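Local coordinates for protein uroporphyrinogen III cosynthase (HemD) (Helicobacter pylori, PDB 3P9Z) that probably catalyses the cyclization of the linear tetrapyrrole hydroxymethylbilane to uroporphyrinogen III, with loss of water, on the pathway to heme, at residues A[43-53]-A[77-86]. Numbering follows the deposited sequence.
Sequences FTSKNAVFSLL and TAKTLQDHHF
Two neighbouring helices in one lobe of the HemD fold, each starting just after a parallel strand of the sheet, pack here through V49, T80 and L81, flanked by F43 and T77 at one end and L53, H84 and F86 at the other. The axes of 46-53 and 77-83 run nearly parallel, 20° apart, and approach to 9.4 Å. F43, which ends strand 40-43, lies between the helices and A70 of strand 70-72: L81 CD2 sits over one face of its ring, 4.0 Å from the ring centroid. V49 CG1, anti to the backbone N (chi1 -175°), meets F86 CE1 at 3.6 Å, while V49 CG2 presses on L81 CD2, also at 3.6 Å. L53 CD1 lies 3.6 Å from H84 ND1, and its CD2 meets the F86 ring obliquely at CE1; L52 CD1 also touches that ring. The edge of F50 points toward the face of H84 in an offset T-shaped pair, planes at 88°, with F50 CE1 3.8 Å from H84 NE2. At the start of helix 46-55, K46 CB takes OG1 and CG2 of T80; the hydroxyl is bonded to P76 O, so it meets K46 as a satisfied group. T77 CG2 rests on F43 CB at 3.7 Å. S45 N-caps helix 46-55 through N47 N to S45 OG, 2.9 Å, and a Schellman motif with H85 at C-prime closes helix 75-83. That reversal brings F86 back to the interface, against L62 of helix 60-66. The joint thus rests on methyl and ring contacts, and its hold is chiefly hydrophobic.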
loop_
_atom_site.group_PDB
_atom_site.type_symbol
_atom_site.label_atom_id
_atom_site.label_comp_id
_atom_site.label_asym_id
_atom_site.label_seq_id
_atom_site.Cartn_x
_atom_site.Cartn_y
_atom_site.Cartn_z
ATOM N N PHE A 43 -6.083 2.877 -10.971
ATOM C CA PHE A 43 -5.107 2.784 -9.902
ATOM C C PHE A 43 -5.776 2.163 -8.678
ATOM O O PHE A 43 -6.958 2.420 -8.417
ATOM C CB PHE A 43 -4.619 4.191 -9.508
ATOM C CG PHE A 43 -3.926 4.938 -10.621
ATOM C CD1 PHE A 43 -4.663 5.624 -11.587
ATOM C CD2 PHE A 43 -2.535 4.972 -10.687
ATOM C CE1 PHE A 43 -4.025 6.334 -12.627
ATOM C CE2 PHE A 43 -1.876 5.687 -11.712
ATOM C CZ PHE A 43 -2.619 6.364 -12.680
ATOM N N THR A 44 -5.024 1.344 -7.948
ATOM C CA THR A 44 -5.469 0.817 -6.656
ATOM C C THR A 44 -4.629 1.402 -5.519
ATOM O O THR A 44 -5.030 1.336 -4.372
ATOM C CB THR A 44 -5.334 -0.709 -6.582
ATOM O OG1 THR A 44 -3.984 -1.063 -6.878
ATOM C CG2 THR A 44 -6.245 -1.392 -7.566
ATOM N N SER A 45 -3.464 1.965 -5.834
ATOM C CA SER A 45 -2.575 2.533 -4.802
ATOM C C SER A 45 -2.045 3.918 -5.179
ATOM O O SER A 45 -1.769 4.192 -6.349
ATOM C CB SER A 45 -1.392 1.592 -4.556
ATOM O OG SER A 45 -0.382 2.236 -3.791
ATOM N N LYS A 46 -1.864 4.781 -4.186
ATOM C CA LYS A 46 -1.177 6.049 -4.407
ATOM C C LYS A 46 0.280 5.860 -4.879
ATOM O O LYS A 46 0.876 6.745 -5.508
ATOM C CB LYS A 46 -1.243 6.914 -3.147
ATOM C CG LYS A 46 -0.422 6.377 -1.956
ATOM C CD LYS A 46 -0.753 7.163 -0.675
ATOM C CE LYS A 46 -0.030 6.588 0.532
ATOM N NZ LYS A 46 -0.361 7.393 1.736
ATOM N N ASN A 47 0.854 4.697 -4.593
ATOM C CA ASN A 47 2.252 4.455 -4.941
ATOM C C ASN A 47 2.502 4.354 -6.440
ATOM O O ASN A 47 3.594 4.684 -6.919
ATOM C CB ASN A 47 2.778 3.235 -4.192
ATOM C CG ASN A 47 2.883 3.497 -2.695
ATOM O OD1 ASN A 47 3.585 4.413 -2.272
ATOM N ND2 ASN A 47 2.156 2.723 -1.898
ATOM N N ALA A 48 1.481 3.907 -7.169
ATOM C CA ALA A 48 1.510 3.903 -8.633
ATOM C C ALA A 48 1.444 5.332 -9.183
ATOM O O ALA A 48 2.091 5.636 -10.180
ATOM C CB ALA A 48 0.383 3.038 -9.204
ATOM N N VAL A 49 0.699 6.217 -8.513
ATOM C CA VAL A 49 0.700 7.634 -8.898
ATOM C C VAL A 49 2.086 8.269 -8.678
ATOM O O VAL A 49 2.637 8.920 -9.583
ATOM C CB VAL A 49 -0.404 8.455 -8.163
ATOM C CG1 VAL A 49 -0.449 9.898 -8.681
ATOM C CG2 VAL A 49 -1.790 7.777 -8.319
ATOM N N PHE A 50 2.657 8.058 -7.487
ATOM C CA PHE A 50 3.975 8.627 -7.164
ATOM C C PHE A 50 5.077 8.121 -8.085
ATOM O O PHE A 50 5.986 8.860 -8.430
ATOM C CB PHE A 50 4.356 8.334 -5.714
ATOM C CG PHE A 50 3.454 8.972 -4.718
ATOM C CD1 PHE A 50 2.965 10.260 -4.928
ATOM C CD2 PHE A 50 3.096 8.291 -3.554
ATOM C CE1 PHE A 50 2.122 10.865 -3.991
ATOM C CE2 PHE A 50 2.251 8.880 -2.613
ATOM C CZ PHE A 50 1.756 10.164 -2.826
ATOM N N SER A 51 4.985 6.853 -8.460
ATOM C CA SER A 51 5.893 6.253 -9.410
ATOM C C SER A 51 5.859 6.999 -10.740
ATOM O O SER A 51 6.907 7.337 -11.277
ATOM C CB SER A 51 5.541 4.777 -9.633
ATOM O OG SER A 51 6.437 4.193 -10.582
ATOM N N LEU A 52 4.665 7.246 -11.276
ATOM C CA LEU A 52 4.531 7.971 -12.557
ATOM C C LEU A 52 5.121 9.379 -12.476
ATOM O O LEU A 52 5.914 9.774 -13.325
ATOM C CB LEU A 52 3.065 8.022 -13.017
ATOM C CG LEU A 52 2.391 6.708 -13.423
ATOM C CD1 LEU A 52 0.949 6.983 -13.798
ATOM C CD2 LEU A 52 3.129 6.010 -14.576
ATOM N N LEU A 53 4.751 10.110 -11.429
ATOM C CA LEU A 53 5.295 11.436 -11.155
ATOM C C LEU A 53 6.841 11.511 -11.166
ATOM O O LEU A 53 7.419 12.462 -11.709
ATOM C CB LEU A 53 4.742 11.958 -9.822
ATOM C CG LEU A 53 3.237 12.254 -9.817
ATOM C CD1 LEU A 53 2.767 12.594 -8.419
ATOM C CD2 LEU A 53 2.899 13.394 -10.784
ATOM N N THR A 77 -6.856 7.140 -2.919
ATOM C CA THR A 77 -6.188 7.077 -4.215
ATOM C C THR A 77 -6.763 8.132 -5.165
ATOM O O THR A 77 -6.007 8.804 -5.873
ATOM C CB THR A 77 -6.232 5.657 -4.844
ATOM O OG1 THR A 77 -5.643 4.717 -3.944
ATOM C CG2 THR A 77 -5.448 5.620 -6.144
ATOM N N ALA A 78 -8.090 8.278 -5.169
ATOM C CA ALA A 78 -8.757 9.345 -5.937
ATOM C C ALA A 78 -8.262 10.736 -5.532
ATOM O O ALA A 78 -7.938 11.551 -6.387
ATOM C CB ALA A 78 -10.293 9.242 -5.828
ATOM N N LYS A 79 -8.169 10.999 -4.230
ATOM C CA LYS A 79 -7.632 12.282 -3.761
ATOM C C LYS A 79 -6.172 12.504 -4.199
ATOM O O LYS A 79 -5.804 13.601 -4.622
ATOM C CB LYS A 79 -7.780 12.419 -2.248
ATOM C CG LYS A 79 -7.222 13.738 -1.667
ATOM C CD LYS A 79 -5.877 13.524 -0.960
ATOM C CE LYS A 79 -5.480 14.726 -0.079
ATOM N NZ LYS A 79 -6.633 15.314 0.667
ATOM N N THR A 80 -5.355 11.462 -4.107
ATOM C CA THR A 80 -3.958 11.562 -4.559
ATOM C C THR A 80 -3.850 11.916 -6.049
ATOM O O THR A 80 -3.042 12.762 -6.437
ATOM C CB THR A 80 -3.172 10.266 -4.253
ATOM O OG1 THR A 80 -3.159 10.067 -2.834
ATOM C CG2 THR A 80 -1.728 10.362 -4.750
ATOM N N LEU A 81 -4.666 11.259 -6.874
ATOM C CA LEU A 81 -4.738 11.576 -8.289
ATOM C C LEU A 81 -5.148 13.029 -8.504
ATOM O O LEU A 81 -4.517 13.760 -9.278
ATOM C CB LEU A 81 -5.734 10.652 -8.978
ATOM C CG LEU A 81 -5.206 9.259 -9.275
ATOM C CD1 LEU A 81 -6.386 8.311 -9.515
ATOM C CD2 LEU A 81 -4.229 9.300 -10.462
ATOM N N GLN A 82 -6.191 13.431 -7.783
ATOM C CA GLN A 82 -6.760 14.767 -7.874
ATOM C C GLN A 82 -5.720 15.822 -7.483
ATOM O O GLN A 82 -5.488 16.790 -8.206
ATOM C CB GLN A 82 -7.997 14.847 -6.968
ATOM C CG GLN A 82 -8.635 16.223 -6.820
ATOM C CD GLN A 82 -9.617 16.576 -7.938
ATOM O OE1 GLN A 82 -10.506 17.404 -7.739
ATOM N NE2 GLN A 82 -9.463 15.959 -9.111
ATOM N N ASP A 83 -5.086 15.599 -6.341
ATOM C CA ASP A 83 -4.059 16.492 -5.817
ATOM C C ASP A 83 -2.847 16.634 -6.729
ATOM O O ASP A 83 -2.168 17.649 -6.691
ATOM C CB ASP A 83 -3.617 16.025 -4.429
ATOM C CG ASP A 83 -4.594 16.439 -3.333
ATOM O OD1 ASP A 83 -5.618 17.080 -3.632
ATOM O OD2 ASP A 83 -4.327 16.136 -2.157
ATOM N N HIS A 84 -2.569 15.625 -7.547
ATOM C CA HIS A 84 -1.381 15.688 -8.390
ATOM C C HIS A 84 -1.652 15.898 -9.876
ATOM O O HIS A 84 -0.874 15.465 -10.719
ATOM C CB HIS A 84 -0.454 14.494 -8.108
ATOM C CG HIS A 84 0.172 14.543 -6.749
ATOM N ND1 HIS A 84 1.313 15.270 -6.478
ATOM C CD2 HIS A 84 -0.203 13.983 -5.573
ATOM C CE1 HIS A 84 1.620 15.146 -5.197
ATOM N NE2 HIS A 84 0.714 14.372 -4.625
ATOM N N HIS A 85 -2.770 16.563 -10.183
ATOM C CA HIS A 85 -3.069 17.077 -11.531
ATOM C C HIS A 85 -3.453 16.022 -12.584
ATOM O O HIS A 85 -3.374 16.266 -13.785
ATOM C CB HIS A 85 -1.938 17.999 -12.024
ATOM C CG HIS A 85 -1.581 19.075 -11.042
ATOM N ND1 HIS A 85 -0.279 19.413 -10.743
ATOM C CD2 HIS A 85 -2.361 19.862 -10.258
ATOM C CE1 HIS A 85 -0.272 20.373 -9.834
ATOM N NE2 HIS A 85 -1.523 20.664 -9.523
ATOM N N PHE A 86 -3.888 14.855 -12.128
ATOM C CA PHE A 86 -4.440 13.868 -13.047
ATOM C C PHE A 86 -5.891 14.238 -13.309
ATOM O O PHE A 86 -6.510 14.958 -12.512
ATOM C CB PHE A 86 -4.301 12.458 -12.477
ATOM C CG PHE A 86 -2.900 11.913 -12.569
ATOM C CD1 PHE A 86 -1.921 12.313 -11.666
ATOM C CD2 PHE A 86 -2.562 11.005 -13.561
ATOM C CE1 PHE A 86 -0.621 11.807 -11.756
ATOM C CE2 PHE A 86 -1.263 10.490 -13.663
ATOM C CZ PHE A 86 -0.293 10.893 -12.769
#